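Local atomic coordinates of Zn-dependent hydrolase, glyoxylase (Echinicola vietnamensis, PDB entry 6T5K), a protein that probably hydrolyses the amide bond of beta-lactam antibiotics, carbapenems among them, to substituted beta-amino acids with the help of two zinc ions. Residues Gly181-Lys185 against Trp202-Val206. Residues are numbered along the deposited sequence.
Sequences GCLIK and WPVTV. With ZN (zinc ion), chain H.
Trp202 lays its indole against the turn that carries Cys182, with one ring face covered by Leu183. CD1 of Leu183 sits 4.0 Å from the centroid of the five-membered ring of Trp202, a CH-pi contact. The indole also donates a hydrogen bond: NE1 of Trp202 to O of Leu183, 2.7 Å. A t rotamer at chi1 (-158°) carries this ring from the first turn of the helical segment 202-206 to the loop. The loop leaves strand 177-181 as a type I beta turn from Gly181 to Ile184, closed by Ile184 N to Gly181 O at 3.1 Å. Ile184 and Lys185 then run extended. The nearest CA pairs are Leu183 with Trp202 at 7.7 Å and Ile184 with Val206 at 7.8 Å. One helical turn after Trp202, CG2 of Val206 meets CD1 of Ile184 at 3.9 Å and CG of Leu183 at 4.2 Å. CG2 of Thr205 lies 4.0 Å from CD2 of Leu183, while OG1 of Thr205 hydrogen-bonds to O of Glu161 and O of Ala201. The side chain of Lys185 passes the indole, CE to CZ2 of Trp202 at 3.9 Å, and its NZ makes a hydrogen bond to O of Lys191. Phe239 of the C-terminal helix stacks on Trp202. SG of Cys182 (chi1 m) binds ZN at 2.1 Å; water 1 lies 2.1 Å and water 2 lies 2.3 Å from ZN. Asp104 and His223 complete the Asp-Cys-His zinc site of a subclass B1 metallo-beta-lactamase.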
# COMPACT_ATOMS: atom_id res chain seq x y z
N GLY A 181 0.73 -3.14 3.27
CA GLY A 181 -0.36 -2.32 3.77
C GLY A 181 -0.55 -2.57 5.26
O GLY A 181 0.35 -3.05 5.95
N CYS A 182 -1.76 -2.26 5.74
CA CYS A 182 -1.96 -2.26 7.18
C CYS A 182 -2.08 -3.66 7.75
O CYS A 182 -2.14 -3.80 8.98
CB CYS A 182 -3.11 -1.40 7.58
SG CYS A 182 -2.89 0.27 6.93
N LEU A 183 -2.12 -4.68 6.88
CA LEU A 183 -2.05 -6.07 7.32
C LEU A 183 -0.69 -6.41 7.88
O LEU A 183 -0.59 -7.36 8.67
CB LEU A 183 -2.31 -6.95 6.09
CG LEU A 183 -2.30 -8.47 6.17
CD1 LEU A 183 -3.38 -8.96 7.07
CD2 LEU A 183 -2.43 -8.98 4.74
N ILE A 184 0.36 -5.70 7.47
CA ILE A 184 1.71 -5.96 7.95
C ILE A 184 2.15 -4.82 8.85
O ILE A 184 2.02 -3.65 8.48
CB ILE A 184 2.70 -6.17 6.80
CG1 ILE A 184 2.24 -7.32 5.88
CG2 ILE A 184 4.13 -6.37 7.35
CD1 ILE A 184 2.00 -8.63 6.62
N LYS A 185 2.66 -5.17 10.04
CA LYS A 185 3.18 -4.23 11.01
C LYS A 185 4.68 -4.03 10.87
O LYS A 185 5.41 -4.94 10.48
CB LYS A 185 2.89 -4.68 12.44
CG LYS A 185 1.43 -4.89 12.70
CD LYS A 185 0.63 -3.63 12.44
CE LYS A 185 -0.81 -3.77 12.96
NZ LYS A 185 -1.60 -2.56 12.75
N TRP A 202 -5.83 -13.22 11.02
CA TRP A 202 -4.63 -12.44 10.70
C TRP A 202 -3.36 -13.26 10.63
O TRP A 202 -2.66 -13.18 9.61
CB TRP A 202 -4.51 -11.33 11.75
CG TRP A 202 -3.69 -10.13 11.33
CD1 TRP A 202 -2.54 -10.12 10.56
CD2 TRP A 202 -3.94 -8.77 11.69
NE1 TRP A 202 -2.08 -8.83 10.43
CE2 TRP A 202 -2.93 -7.98 11.09
CE3 TRP A 202 -4.94 -8.13 12.43
CZ2 TRP A 202 -2.88 -6.61 11.24
CZ3 TRP A 202 -4.87 -6.77 12.58
CH2 TRP A 202 -3.87 -6.03 11.98
N PRO A 203 -3.01 -14.08 11.63
CA PRO A 203 -1.74 -14.81 11.52
C PRO A 203 -1.78 -15.84 10.41
O PRO A 203 -0.73 -16.14 9.81
CB PRO A 203 -1.57 -15.48 12.89
CG PRO A 203 -2.95 -15.58 13.47
CD PRO A 203 -3.68 -14.32 12.93
N VAL A 204 -2.95 -16.44 10.16
CA VAL A 204 -3.09 -17.42 9.09
C VAL A 204 -2.83 -16.75 7.74
O VAL A 204 -2.11 -17.28 6.89
CB VAL A 204 -4.48 -18.06 9.14
CG1 VAL A 204 -4.72 -19.03 7.98
CG2 VAL A 204 -4.68 -18.78 10.47
N THR A 205 -3.47 -15.60 7.51
CA THR A 205 -3.24 -14.82 6.29
C THR A 205 -1.77 -14.46 6.12
O THR A 205 -1.21 -14.62 5.03
CB THR A 205 -4.10 -13.57 6.39
OG1 THR A 205 -5.47 -14.00 6.47
CG2 THR A 205 -3.87 -12.65 5.19
N VAL A 206 -1.14 -13.98 7.20
CA VAL A 206 0.26 -13.57 7.06
C VAL A 206 1.16 -14.77 6.78
O VAL A 206 2.13 -14.66 6.02
CB VAL A 206 0.72 -12.72 8.25
CG1 VAL A 206 2.20 -12.42 8.15
CG2 VAL A 206 -0.11 -11.44 8.24
ZN ZN H . -3.72 1.70 8.23
O HOH W 1 -5.84 1.89 8.22
O HOH W 2 -3.58 0.47 10.17